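Local coordinates for uncharacterized protein (Streptomyces malaysiense, PDB 6ZYL), which catalyses the beta-hydroxylation of thioholgamide as a non-heme monooxygenase, probably using iron and 2-oxoglutarate as its family does, at residues R31-G36 with Y139-A144; F39-L44 with C209-L214; I95-A100 with L252-D257; R145-L150 with N231-Y236; M160-G165 with V200-D205. One frame throughout, in Å; residues are numbered along the deposited sequence.

Contact 1: residues R31-G36 with Y139-A144; sequences RFRTDG and YQQHAA
Arg-33 reaches across from helix 28-35 to the backbone of the short, weakly bonded helix 139-142, where its NH2 donates to Gln-141 O at 2.8 Å. The bond is bent, 133° at the hydrogen, and the donor stands above the carbonyl plane. Gln-141 folds its amide back over one guanidinium face, with OE1 3.9 Å from Arg-33 CZ, while the CE2 edge of Phe-32 comes over the opposite face, off-centre. Arg-33 NH1 donates to two waters: water 2 passes a bond to Gln-140 O (3.2 Å), and water 1 sits within bonding distance of Tyr-139 O and Ala-143 O. Phe-32 has CG anti to the backbone N (chi1 178°), which brings its CZ to 3.9 Å from Ala-144 CB. A leucine in place of Arg-33 would probably leave Gln-141 O without this donor and the two waters without their NH1 anchor. The arrangement is that of an N-terminal helix packed beside the start of a central strand in the double-stranded beta-helix fold of PhyH-family enzymes.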
# COMPACT_ATOMS: atom_id res chain seq x y z
N ARG A 31 -8.92 -4.83 -17.43
CA ARG A 31 -9.63 -5.25 -16.22
C ARG A 31 -9.47 -4.21 -15.12
O ARG A 31 -10.44 -3.84 -14.44
CB ARG A 31 -9.11 -6.61 -15.75
CG ARG A 31 -9.24 -7.73 -16.77
CD ARG A 31 -8.29 -8.87 -16.45
NE ARG A 31 -8.45 -9.36 -15.08
CZ ARG A 31 -7.63 -10.24 -14.49
NH1 ARG A 31 -6.59 -10.72 -15.15
NH2 ARG A 31 -7.86 -10.62 -13.24
N PHE A 32 -8.24 -3.71 -14.93
CA PHE A 32 -7.99 -2.72 -13.89
C PHE A 32 -8.84 -1.47 -14.10
O PHE A 32 -9.46 -0.96 -13.16
CB PHE A 32 -6.50 -2.36 -13.88
CG PHE A 32 -6.13 -1.30 -12.88
CD1 PHE A 32 -6.01 -1.60 -11.53
CD2 PHE A 32 -5.91 0.00 -13.29
CE1 PHE A 32 -5.67 -0.62 -10.61
CE2 PHE A 32 -5.57 0.99 -12.37
CZ PHE A 32 -5.45 0.67 -11.03
N ARG A 33 -8.90 -0.97 -15.34
CA ARG A 33 -9.63 0.26 -15.59
C ARG A 33 -11.14 0.04 -15.52
O ARG A 33 -11.88 0.95 -15.11
CB ARG A 33 -9.24 0.83 -16.96
CG ARG A 33 -7.79 1.28 -17.05
CD ARG A 33 -7.47 2.40 -16.07
NE ARG A 33 -6.05 2.74 -16.07
CZ ARG A 33 -5.47 3.56 -15.19
NH1 ARG A 33 -6.19 4.13 -14.23
NH2 ARG A 33 -4.17 3.80 -15.27
N THR A 34 -11.62 -1.14 -15.91
CA THR A 34 -13.05 -1.42 -15.83
C THR A 34 -13.49 -1.65 -14.39
O THR A 34 -14.41 -0.98 -13.90
CB THR A 34 -13.40 -2.64 -16.69
OG1 THR A 34 -12.99 -2.41 -18.05
CG2 THR A 34 -14.90 -2.92 -16.64
N ASP A 35 -12.83 -2.58 -13.70
CA ASP A 35 -13.25 -2.94 -12.35
C ASP A 35 -12.68 -2.02 -11.28
O ASP A 35 -13.27 -1.91 -10.20
CB ASP A 35 -12.82 -4.39 -12.05
CG ASP A 35 -13.54 -5.40 -12.92
OD1 ASP A 35 -14.67 -5.11 -13.36
OD2 ASP A 35 -12.98 -6.49 -13.16
N GLY A 36 -11.57 -1.34 -11.57
CA GLY A 36 -10.86 -0.60 -10.55
C GLY A 36 -9.89 -1.43 -9.74
O GLY A 36 -9.29 -0.90 -8.80
N TYR A 139 -3.87 10.58 -9.31
CA TYR A 139 -4.04 9.15 -9.05
C TYR A 139 -5.13 8.55 -9.93
O TYR A 139 -5.17 7.33 -10.10
CB TYR A 139 -4.40 8.94 -7.58
CG TYR A 139 -5.72 9.57 -7.19
CD1 TYR A 139 -6.92 8.89 -7.38
CD2 TYR A 139 -5.77 10.85 -6.66
CE1 TYR A 139 -8.13 9.47 -7.04
CE2 TYR A 139 -6.98 11.43 -6.31
CZ TYR A 139 -8.15 10.74 -6.51
OH TYR A 139 -9.35 11.31 -6.16
N GLN A 140 -6.01 9.39 -10.47
CA GLN A 140 -7.13 8.89 -11.27
C GLN A 140 -6.63 8.03 -12.43
O GLN A 140 -7.22 6.99 -12.74
CB GLN A 140 -7.97 10.06 -11.77
CG GLN A 140 -8.68 10.82 -10.65
CD GLN A 140 -7.81 11.90 -10.01
OE1 GLN A 140 -6.59 11.89 -10.14
NE2 GLN A 140 -8.45 12.83 -9.31
N GLN A 141 -5.54 8.45 -13.07
CA GLN A 141 -4.99 7.70 -14.19
C GLN A 141 -3.59 7.15 -13.94
O GLN A 141 -3.15 6.29 -14.70
CB GLN A 141 -4.93 8.59 -15.45
CG GLN A 141 -6.28 8.97 -16.02
CD GLN A 141 -7.10 7.77 -16.45
OE1 GLN A 141 -6.57 6.82 -17.02
NE2 GLN A 141 -8.39 7.81 -16.17
N HIS A 142 -2.89 7.61 -12.90
CA HIS A 142 -1.45 7.41 -12.82
C HIS A 142 -1.00 6.88 -11.46
O HIS A 142 0.12 7.15 -11.02
CB HIS A 142 -0.71 8.71 -13.13
CG HIS A 142 -1.12 9.33 -14.43
ND1 HIS A 142 -0.90 8.72 -15.65
CD2 HIS A 142 -1.75 10.50 -14.71
CE1 HIS A 142 -1.37 9.49 -16.62
NE2 HIS A 142 -1.88 10.58 -16.08
N ALA A 143 -1.85 6.12 -10.78
CA ALA A 143 -1.46 5.52 -9.51
C ALA A 143 -2.19 4.20 -9.32
O ALA A 143 -3.25 3.96 -9.89
CB ALA A 143 -1.75 6.46 -8.34
N ALA A 144 -1.60 3.35 -8.48
CA ALA A 144 -2.18 2.07 -8.13
C ALA A 144 -1.53 1.59 -6.84
O ALA A 144 -0.34 1.83 -6.61
CB ALA A 144 -1.98 1.03 -9.24
O HOH W 1 -4.87 5.05 -11.83
O HOH W 2 -9.12 4.63 -13.90

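Contact 2: residues F39-L44 with C209-L214; sequences FPVNAL and CSVHHL
Cys-209 O takes the N-H of Val-41 at 3.1 Å, nearly straight at 172°, and Val-41 O receives Cys-209 N in return at 3.2 Å. This reciprocal pair is an antiparallel hydrogen-bonded bridge, although the two short strands run at 121° to each other; pairing continues from Val-211 to Val-38. On the face shared by Val-41 and Cys-209, the cysteine places SG between its backbone N and carbonyl carbon (chi1 70°), which lays the sulfur against Val-41 CG2, with Ala-43 CB further off. Val-41 CG2 also stands 4.3 Å from Val-211 CG2. Beside this pair, Phe-39 brings CB to 3.4 Å from Ser-210 OG, a hydroxyl whose hydrogen-bond partner is Tyr-162 OH. Pro-40, after a cis peptide, passes its CA by Cys-209 O. Strand 37-41 is the outermost on this side of the main sheet; strand 209-212 separates it from 143-149, with helix 93-103 packing on Ala-43 and Val-211.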
# COMPACT_ATOMS: atom_id res chain seq x y z
N PHE A 39 -6.80 -8.86 -9.78
CA PHE A 39 -6.18 -9.84 -8.90
C PHE A 39 -6.70 -11.23 -9.27
O PHE A 39 -7.79 -11.35 -9.84
CB PHE A 39 -6.47 -9.54 -7.42
CG PHE A 39 -7.88 -9.88 -6.99
CD1 PHE A 39 -8.20 -11.15 -6.56
CD2 PHE A 39 -8.87 -8.91 -7.01
CE1 PHE A 39 -9.49 -11.46 -6.17
CE2 PHE A 39 -10.16 -9.21 -6.62
CZ PHE A 39 -10.47 -10.49 -6.20
N PRO A 40 -5.93 -12.29 -8.98
CA PRO A 40 -4.55 -12.20 -8.46
C PRO A 40 -3.57 -11.88 -9.57
O PRO A 40 -3.83 -12.22 -10.72
CB PRO A 40 -4.31 -13.60 -7.90
CG PRO A 40 -5.13 -14.49 -8.79
CD PRO A 40 -6.38 -13.69 -9.12
N VAL A 41 -2.46 -11.20 -9.27
CA VAL A 41 -1.32 -11.14 -10.16
C VAL A 41 -0.15 -11.78 -9.42
O VAL A 41 0.05 -11.54 -8.22
CB VAL A 41 -0.97 -9.71 -10.63
CG1 VAL A 41 -2.23 -8.96 -11.06
CG2 VAL A 41 -0.23 -8.95 -9.56
N ASN A 42 0.61 -12.61 -10.12
CA ASN A 42 1.69 -13.35 -9.47
C ASN A 42 2.84 -12.41 -9.14
O ASN A 42 3.17 -11.50 -9.91
CB ASN A 42 2.16 -14.49 -10.37
CG ASN A 42 1.17 -15.64 -10.41
OD1 ASN A 42 0.37 -15.82 -9.49
ND2 ASN A 42 1.23 -16.44 -11.47
N ALA A 43 3.44 -12.62 -7.97
CA ALA A 43 4.57 -11.82 -7.52
C ALA A 43 5.59 -12.72 -6.83
O ALA A 43 6.60 -13.09 -7.42
CB ALA A 43 4.11 -10.70 -6.59
N LEU A 44 5.31 -13.07 -5.58
CA LEU A 44 6.20 -13.92 -4.80
C LEU A 44 5.69 -15.36 -4.81
O LEU A 44 4.49 -15.62 -4.89
CB LEU A 44 6.29 -13.43 -3.36
CG LEU A 44 7.32 -12.34 -3.05
CD1 LEU A 44 7.15 -11.15 -3.98
CD2 LEU A 44 7.20 -11.90 -1.59
N CYS A 209 -0.65 -10.92 -5.13
CA CYS A 209 -1.03 -9.58 -4.73
C CYS A 209 -2.25 -9.15 -5.52
O CYS A 209 -2.62 -9.74 -6.53
CB CYS A 209 0.12 -8.58 -4.93
SG CYS A 209 0.48 -8.23 -6.66
N SER A 210 -2.90 -8.10 -5.01
CA SER A 210 -4.00 -7.43 -5.68
C SER A 210 -3.57 -6.00 -5.96
O SER A 210 -2.83 -5.40 -5.17
CB SER A 210 -5.27 -7.45 -4.82
OG SER A 210 -6.32 -6.78 -5.49
N VAL A 211 -4.00 -5.47 -7.10
CA VAL A 211 -3.73 -4.10 -7.49
C VAL A 211 -5.07 -3.39 -7.62
O VAL A 211 -5.94 -3.85 -8.38
CB VAL A 211 -2.94 -4.02 -8.82
CG1 VAL A 211 -2.43 -2.61 -9.04
CG2 VAL A 211 -1.81 -5.03 -8.82
N HIS A 212 -5.25 -2.30 -6.89
CA HIS A 212 -6.50 -1.56 -6.96
C HIS A 212 -6.25 -0.06 -7.08
O HIS A 212 -5.20 0.45 -6.69
CB HIS A 212 -7.41 -1.88 -5.75
CG HIS A 212 -6.88 -1.42 -4.42
ND1 HIS A 212 -6.43 -2.30 -3.46
CD2 HIS A 212 -6.78 -0.19 -3.88
CE1 HIS A 212 -6.05 -1.63 -2.39
NE2 HIS A 212 -6.25 -0.34 -2.62
N HIS A 213 -7.23 0.61 -7.68
CA HIS A 213 -7.25 2.05 -7.81
C HIS A 213 -7.37 2.70 -6.44
O HIS A 213 -8.05 2.18 -5.55
CB HIS A 213 -8.43 2.44 -8.71
CG HIS A 213 -8.33 3.81 -9.31
ND1 HIS A 213 -8.77 4.94 -8.66
CD2 HIS A 213 -7.90 4.22 -10.53
CE1 HIS A 213 -8.58 5.99 -9.44
NE2 HIS A 213 -8.05 5.58 -10.57
N LEU A 214 -6.71 3.85 -6.27
CA LEU A 214 -6.77 4.53 -4.98
C LEU A 214 -8.16 5.09 -4.68
O LEU A 214 -8.41 5.48 -3.54
CB LEU A 214 -5.74 5.66 -4.94
CG LEU A 214 -4.27 5.22 -4.93
CD1 LEU A 214 -3.35 6.44 -4.87
CD2 LEU A 214 -3.98 4.28 -3.78

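Contact 3: residues I95-A100 with L252-D257; sequences ILDAVA and LVRGTD
Helix 95-100 passes strand 252-254 at 78°, their axes 10.0 Å apart at the closest, with Leu-96 and Arg-254 the nearest pair by CA. The arginine chain bends at chi2 (-80°) and then runs out to the helix, where Arg-254 NH2 donates to Asp-97 OD1 in a salt bridge of 2.8 Å, almost straight at 170°. The acceptor lies in the guanidinium plane, yet the donor comes from above the carboxylate plane, because the two flat groups are turned well away from each other. Arg-254 grips the carboxylate through OD1; water 3 accepts from Arg-254 NH1 at 3.3 Å and gives a weak bond to Asp-97 OD1. Leu-96 lies over one face of the guanidinium, with CB 3.4 Å from Arg-254 NH2, and its CD2 meets Val-253 CG2 at 3.9 Å. Ala-100, one turn further along the helix, approaches NH1 with its methyl. The ion pair is near the surface, whereas Leu-96 reaches inward to Tyr-236 of the sheet. Two residues, Val-253 and Arg-254, sit opposite the single Leu-107 of the next strand, a classic beta bulge, and the whole is helix-on-sheet packing: helix 93-103 lies across the main sheet and is tied to the end of strand 249-254.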
# COMPACT_ATOMS: atom_id res chain seq x y z
N ILE A 95 6.32 -7.47 -9.83
CA ILE A 95 5.43 -6.38 -9.43
C ILE A 95 5.65 -5.17 -10.33
O ILE A 95 4.69 -4.56 -10.83
CB ILE A 95 5.64 -6.03 -7.94
CG1 ILE A 95 5.24 -7.23 -7.07
CG2 ILE A 95 4.82 -4.80 -7.57
CD1 ILE A 95 5.54 -7.06 -5.59
N LEU A 96 6.91 -4.81 -10.56
CA LEU A 96 7.19 -3.65 -11.41
C LEU A 96 6.67 -3.86 -12.83
O LEU A 96 6.14 -2.93 -13.45
CB LEU A 96 8.70 -3.37 -11.43
CG LEU A 96 9.32 -2.93 -10.11
CD1 LEU A 96 10.79 -2.56 -10.32
CD2 LEU A 96 8.56 -1.78 -9.48
N ASP A 97 6.81 -5.08 -13.36
CA ASP A 97 6.29 -5.35 -14.70
C ASP A 97 4.77 -5.24 -14.73
O ASP A 97 4.20 -4.67 -15.66
CB ASP A 97 6.72 -6.75 -15.16
CG ASP A 97 8.19 -6.81 -15.53
OD1 ASP A 97 8.82 -5.74 -15.69
OD2 ASP A 97 8.71 -7.94 -15.66
N ALA A 98 4.10 -5.78 -13.71
CA ALA A 98 2.65 -5.69 -13.65
C ALA A 98 2.20 -4.24 -13.54
O ALA A 98 1.26 -3.82 -14.23
CB ALA A 98 2.11 -6.49 -12.47
N VAL A 99 2.86 -3.45 -12.69
CA VAL A 99 2.47 -2.05 -12.52
C VAL A 99 2.75 -1.26 -13.79
O VAL A 99 1.95 -0.41 -14.19
CB VAL A 99 3.19 -1.45 -11.30
CG1 VAL A 99 2.92 0.04 -11.21
CG2 VAL A 99 2.75 -2.16 -10.02
N ALA A 100 3.88 -1.53 -14.44
CA ALA A 100 4.21 -0.82 -15.67
C ALA A 100 3.15 -1.06 -16.74
O ALA A 100 2.81 -0.16 -17.51
CB ALA A 100 5.59 -1.25 -16.17
N LEU A 252 12.35 6.48 -6.87
CA LEU A 252 12.35 6.11 -8.28
C LEU A 252 12.70 4.64 -8.44
O LEU A 252 13.72 4.17 -7.92
CB LEU A 252 13.36 6.98 -9.04
CG LEU A 252 13.55 6.74 -10.53
CD1 LEU A 252 12.31 7.13 -11.30
CD2 LEU A 252 14.77 7.53 -11.01
N VAL A 253 11.84 3.91 -9.15
CA VAL A 253 12.07 2.48 -9.38
C VAL A 253 12.08 2.12 -10.86
O VAL A 253 12.69 1.09 -11.22
CB VAL A 253 11.04 1.62 -8.62
CG1 VAL A 253 11.18 1.84 -7.12
CG2 VAL A 253 9.62 1.93 -9.08
N ARG A 254 11.43 2.88 -11.73
CA ARG A 254 11.51 2.69 -13.17
C ARG A 254 11.57 4.05 -13.85
O ARG A 254 10.82 4.96 -13.48
CB ARG A 254 10.32 1.89 -13.71
CG ARG A 254 10.36 0.40 -13.38
CD ARG A 254 11.29 -0.36 -14.32
NE ARG A 254 11.28 -1.80 -14.04
CZ ARG A 254 10.43 -2.66 -14.58
NH1 ARG A 254 9.51 -2.25 -15.43
NH2 ARG A 254 10.50 -3.95 -14.26
N GLY A 255 12.45 4.18 -14.83
CA GLY A 255 12.62 5.45 -15.52
C GLY A 255 13.65 6.33 -14.84
O GLY A 255 14.39 5.92 -13.94
N THR A 256 13.68 7.59 -15.29
CA THR A 256 14.62 8.58 -14.78
C THR A 256 13.93 9.84 -14.27
O THR A 256 14.62 10.77 -13.83
CB THR A 256 15.64 8.97 -15.85
OG1 THR A 256 14.97 9.66 -16.92
CG2 THR A 256 16.33 7.74 -16.41
N ASP A 257 12.60 9.91 -14.33
CA ASP A 257 11.84 11.11 -14.03
C ASP A 257 11.19 10.97 -12.66
O ASP A 257 10.44 10.01 -12.42
CB ASP A 257 10.79 11.34 -15.12
CG ASP A 257 10.00 12.62 -14.92
OD1 ASP A 257 10.33 13.40 -14.00
OD2 ASP A 257 9.05 12.84 -15.69
O HOH W 3 7.88 -3.53 -17.98

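Contact 4: residues R145-L150 with N231-Y236; sequences RVWVAL and NFAIDY
Arg-145 leaves the strand extended (chi1 175°) and turns at chi3 (-72°), which sets its guanidinium side-on to Asp-235 on the neighbouring strand. Arg-145 NE donates to Asp-235 OD1 at 2.7 Å and NH2 to the syn lone pair of Asp-235 OD2 at 2.8 Å, one nitrogen for each oxygen; Ser-111 OG is a further partner of OD2. On the same face, Trp-147 carries the amide of Asn-231 stacked over its ring, the planes 9° apart and Asn-231 ND2 3.2 Å from Trp-147 CH2, while Asn-231 CB makes a CH-pi contact with the five-membered ring. Trp-147 NE1 hydrogen-bonds a tartrate, probably from the crystallisation liquor. The other face is largely apolar: Val-148 CG2 meets Ile-234 CD1, and beside it Val-146 CG2 packs 3.6 Å from Tyr-236 CD2. Four backbone bonds join the antiparallel strands through the pairs Val-146 with Ile-234 and Val-148 with Phe-232. These central strands of the main sheet are flanked by 209-212 and 107-117, and helices 84-90 and 93-103 cover the apolar face.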
# COMPACT_ATOMS: atom_id res chain seq x y z
N ARG A 145 -2.31 0.93 -6.00
CA ARG A 145 -1.81 0.32 -4.77
C ARG A 145 -1.69 -1.18 -4.98
O ARG A 145 -2.67 -1.84 -5.34
CB ARG A 145 -2.72 0.63 -3.58
CG ARG A 145 -2.30 -0.09 -2.31
CD ARG A 145 -3.00 0.48 -1.08
NE ARG A 145 -2.50 1.81 -0.73
CZ ARG A 145 -2.82 2.45 0.38
NH1 ARG A 145 -3.65 1.90 1.26
NH2 ARG A 145 -2.32 3.66 0.62
N VAL A 146 -0.49 -1.72 -4.76
CA VAL A 146 -0.24 -3.15 -4.83
C VAL A 146 -0.34 -3.72 -3.42
O VAL A 146 0.42 -3.33 -2.53
CB VAL A 146 1.13 -3.45 -5.46
CG1 VAL A 146 1.40 -4.95 -5.46
CG2 VAL A 146 1.20 -2.89 -6.87
N TRP A 147 -1.28 -4.64 -3.23
CA TRP A 147 -1.62 -5.22 -1.93
C TRP A 147 -1.08 -6.65 -1.92
O TRP A 147 -1.72 -7.56 -2.45
CB TRP A 147 -3.13 -5.17 -1.74
CG TRP A 147 -3.66 -5.41 -0.37
CD1 TRP A 147 -3.57 -4.58 0.71
CD2 TRP A 147 -4.42 -6.54 0.06
NE1 TRP A 147 -4.21 -5.14 1.79
CE2 TRP A 147 -4.75 -6.34 1.42
CE3 TRP A 147 -4.86 -7.71 -0.57
CZ2 TRP A 147 -5.49 -7.27 2.15
CZ3 TRP A 147 -5.60 -8.63 0.16
CH2 TRP A 147 -5.90 -8.40 1.50
N VAL A 148 0.10 -6.83 -1.34
CA VAL A 148 0.81 -8.10 -1.39
C VAL A 148 0.41 -8.95 -0.19
O VAL A 148 0.47 -8.49 0.95
CB VAL A 148 2.33 -7.88 -1.42
CG1 VAL A 148 3.06 -9.22 -1.49
CG2 VAL A 148 2.73 -6.99 -2.58
N ALA A 149 0.02 -10.19 -0.46
CA ALA A 149 -0.37 -11.13 0.59
C ALA A 149 0.88 -11.83 1.10
O ALA A 149 1.49 -12.63 0.39
CB ALA A 149 -1.38 -12.14 0.06
N LEU A 150 1.26 -11.53 2.35
CA LEU A 150 2.36 -12.26 2.98
C LEU A 150 1.86 -13.55 3.62
O LEU A 150 2.62 -14.53 3.69
CB LEU A 150 3.04 -11.38 4.03
CG LEU A 150 3.73 -10.13 3.49
CD1 LEU A 150 4.48 -9.41 4.61
CD2 LEU A 150 4.67 -10.45 2.34
N ASN A 231 -0.50 -8.29 5.25
CA ASN A 231 -0.48 -7.75 3.90
C ASN A 231 0.42 -6.53 3.85
O ASN A 231 0.46 -5.72 4.79
CB ASN A 231 -1.89 -7.40 3.44
CG ASN A 231 -2.76 -8.63 3.27
OD1 ASN A 231 -3.34 -9.13 4.24
ND2 ASN A 231 -2.85 -9.13 2.05
N PHE A 232 1.17 -6.42 2.76
CA PHE A 232 2.15 -5.36 2.54
C PHE A 232 1.70 -4.57 1.31
O PHE A 232 1.68 -5.11 0.20
CB PHE A 232 3.54 -5.97 2.35
CG PHE A 232 4.62 -4.97 2.05
CD1 PHE A 232 5.04 -4.07 3.01
CD2 PHE A 232 5.22 -4.95 0.81
CE1 PHE A 232 6.03 -3.15 2.73
CE2 PHE A 232 6.22 -4.04 0.52
CZ PHE A 232 6.63 -3.14 1.48
N ALA A 233 1.33 -3.31 1.52
CA ALA A 233 0.74 -2.48 0.49
C ALA A 233 1.76 -1.47 -0.03
O ALA A 233 2.49 -0.86 0.75
CB ALA A 233 -0.50 -1.75 1.01
N ILE A 234 1.78 -1.29 -1.35
CA ILE A 234 2.76 -0.44 -2.01
C ILE A 234 2.01 0.51 -2.93
O ILE A 234 1.27 0.07 -3.81
CB ILE A 234 3.78 -1.26 -2.82
CG1 ILE A 234 4.26 -2.48 -2.04
CG2 ILE A 234 4.96 -0.38 -3.22
CD1 ILE A 234 4.91 -3.53 -2.93
N ASP A 235 2.21 1.81 -2.72
CA ASP A 235 1.63 2.82 -3.59
C ASP A 235 2.62 3.16 -4.70
O ASP A 235 3.71 3.68 -4.43
CB ASP A 235 1.27 4.07 -2.80
CG ASP A 235 0.05 3.87 -1.93
OD1 ASP A 235 -0.91 3.22 -2.40
OD2 ASP A 235 0.05 4.35 -0.78
N TYR A 236 2.25 2.86 -5.94
CA TYR A 236 3.04 3.20 -7.11
C TYR A 236 2.40 4.38 -7.82
O TYR A 236 1.17 4.45 -7.95
CB TYR A 236 3.16 2.01 -8.07
CG TYR A 236 4.05 0.90 -7.55
CD1 TYR A 236 5.42 0.93 -7.75
CD2 TYR A 236 3.51 -0.17 -6.85
CE1 TYR A 236 6.24 -0.08 -7.27
CE2 TYR A 236 4.32 -1.19 -6.37
CZ TYR A 236 5.68 -1.14 -6.58
OH TYR A 236 6.49 -2.15 -6.11

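Contact 5: residues M160-G165 with V200-D205; sequences MRYARG and VDVLLD
Three backbone hydrogen bonds join residues 160-162 to 200-202. Tyr-162 and Val-200 form a hydrogen-bonded antiparallel pair, Tyr-162 N to Val-200 O at 2.8 Å and Val-200 N to Tyr-162 O at 2.9 Å, and Val-202 N donates to Met-160 O. The apolar contact is mainly a CH-pi interaction: Val-202 sets CG2 over one face of the Tyr-162 ring, 3.5 Å from its centroid and 18° off the normal. Val-202 CG2 also lies 4.3 Å from Met-160 CB. An alanine in place of Tyr-162 would strip the Val-202 methyl of its ring and is likely to leave the Ser-210 and His-212 side chains without the hydroxyl they both bond. Among the charged groups, Arg-164 bends at chi3 (-93°), which lays a guanidinium face on Val-200, with Arg-164 NH1 3.5 Å from Val-200 CG2. Arg-161 and Asp-201 run side by side on the other face, touching through Arg-161 CG and Asp-201 OD1 at 3.3 Å; the charged end of the arginine goes on to a salt bridge with Glu-196. Strand 200-201 is an outermost strand of the smaller antiparallel sheet, next to 160-162, consistent with the minor sheet of the double-stranded beta-helix of this family.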
# COMPACT_ATOMS: atom_id res chain seq x y z
N MET A 160 -9.88 -8.08 2.64
CA MET A 160 -10.48 -6.89 2.05
C MET A 160 -11.54 -7.28 1.02
O MET A 160 -11.43 -8.30 0.34
CB MET A 160 -9.38 -6.06 1.40
CG MET A 160 -9.76 -4.73 0.82
SD MET A 160 -8.25 -3.74 0.60
CE MET A 160 -7.26 -4.81 -0.43
N ARG A 161 -12.58 -6.45 0.93
CA ARG A 161 -13.60 -6.57 -0.10
C ARG A 161 -13.54 -5.36 -1.02
O ARG A 161 -13.35 -4.24 -0.56
CB ARG A 161 -15.01 -6.65 0.50
CG ARG A 161 -15.21 -7.59 1.66
CD ARG A 161 -16.71 -7.82 1.89
NE ARG A 161 -17.36 -6.73 2.61
CZ ARG A 161 -17.14 -6.43 3.89
NH1 ARG A 161 -16.27 -7.15 4.59
NH2 ARG A 161 -17.78 -5.42 4.46
N TYR A 162 -13.75 -5.59 -2.31
CA TYR A 162 -13.77 -4.51 -3.29
C TYR A 162 -15.20 -4.24 -3.76
O TYR A 162 -16.03 -5.15 -3.80
CB TYR A 162 -12.92 -4.83 -4.52
CG TYR A 162 -11.43 -4.81 -4.32
CD1 TYR A 162 -10.83 -3.95 -3.41
CD2 TYR A 162 -10.61 -5.65 -5.06
CE1 TYR A 162 -9.45 -3.93 -3.25
CE2 TYR A 162 -9.25 -5.64 -4.91
CZ TYR A 162 -8.67 -4.79 -4.00
OH TYR A 162 -7.30 -4.80 -3.86
N ALA A 163 -15.46 -2.99 -4.13
CA ALA A 163 -16.71 -2.58 -4.78
C ALA A 163 -16.38 -2.31 -6.25
O ALA A 163 -15.85 -1.25 -6.59
CB ALA A 163 -17.32 -1.36 -4.10
N ARG A 164 -16.69 -3.27 -7.11
CA ARG A 164 -16.36 -3.17 -8.52
C ARG A 164 -16.90 -1.87 -9.12
O ARG A 164 -18.06 -1.51 -8.90
CB ARG A 164 -16.92 -4.37 -9.28
CG ARG A 164 -16.38 -4.57 -10.68
CD ARG A 164 -17.00 -5.81 -11.33
NE ARG A 164 -16.19 -7.02 -11.12
CZ ARG A 164 -16.55 -8.04 -10.35
NH1 ARG A 164 -17.71 -8.03 -9.71
NH2 ARG A 164 -15.74 -9.09 -10.23
N GLY A 165 -16.04 -1.18 -9.86
CA GLY A 165 -16.43 0.04 -10.54
C GLY A 165 -16.58 1.26 -9.66
O GLY A 165 -16.90 2.34 -10.17
N VAL A 200 -16.56 -7.97 -3.81
CA VAL A 200 -15.65 -9.03 -4.23
C VAL A 200 -14.60 -9.22 -3.14
O VAL A 200 -13.81 -8.32 -2.86
CB VAL A 200 -14.97 -8.71 -5.57
CG1 VAL A 200 -14.15 -9.90 -6.06
CG2 VAL A 200 -16.01 -8.31 -6.61
N ASP A 201 -14.60 -10.41 -2.53
CA ASP A 201 -13.57 -10.77 -1.57
C ASP A 201 -12.22 -10.91 -2.27
O ASP A 201 -12.12 -11.59 -3.30
CB ASP A 201 -13.93 -12.08 -0.87
CG ASP A 201 -14.80 -11.87 0.36
OD1 ASP A 201 -14.92 -10.73 0.84
OD2 ASP A 201 -15.36 -12.87 0.85
N VAL A 202 -11.19 -10.30 -1.71
CA VAL A 202 -9.84 -10.36 -2.28
C VAL A 202 -9.16 -11.60 -1.69
O VAL A 202 -8.59 -11.55 -0.60
CB VAL A 202 -9.05 -9.09 -2.01
CG1 VAL A 202 -7.70 -9.14 -2.72
CG2 VAL A 202 -9.84 -7.87 -2.45
N LEU A 203 -9.22 -12.71 -2.42
CA LEU A 203 -8.73 -14.00 -1.96
C LEU A 203 -7.46 -14.34 -2.72
O LEU A 203 -7.47 -14.47 -3.94
CB LEU A 203 -9.79 -15.08 -2.16
CG LEU A 203 -11.15 -14.75 -1.54
CD1 LEU A 203 -12.20 -15.78 -1.93
CD2 LEU A 203 -11.03 -14.64 -0.03
N LEU A 204 -6.36 -14.50 -1.98
CA LEU A 204 -5.05 -14.64 -2.57
C LEU A 204 -4.27 -15.76 -1.91
O LEU A 204 -4.35 -15.94 -0.69
CB LEU A 204 -4.24 -13.34 -2.44
CG LEU A 204 -4.85 -12.05 -2.99
CD1 LEU A 204 -4.05 -10.84 -2.52
CD2 LEU A 204 -4.90 -12.11 -4.50
N ASP A 205 -3.53 -16.51 -2.72
CA ASP A 205 -2.46 -17.35 -2.18
C ASP A 205 -1.35 -16.46 -1.63
O ASP A 205 -1.07 -15.38 -2.17
CB ASP A 205 -1.89 -18.27 -3.25
CG ASP A 205 -2.88 -19.34 -3.69
OD1 ASP A 205 -3.91 -19.52 -3.02
OD2 ASP A 205 -2.60 -20.01 -4.71

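Overall arrangement
From the N terminus, helix 28-35 closes contact 1 onto the start of strand 143-149, and strand 37-41, next in the chain, closes contact 2 on strand 209-212. Contacts 1 and 2 therefore cross, and contact 3, opened by helix 93-103 and closed on strand 249-254, crosses both. Contact 4 opens after contact 1 closes and is nested inside the loop of contact 3; it crosses contact 2, whose second strand, 209-212, lies between its two segments in the chain. Contact 5 is nested within the loops of contacts 2, 3 and 4. Contacts 2 and 4 build the main sheet, contacts 1 and 3 bind helices to it, and contact 5 belongs to the smaller sheet, joined through Tyr-162 and Trp-147.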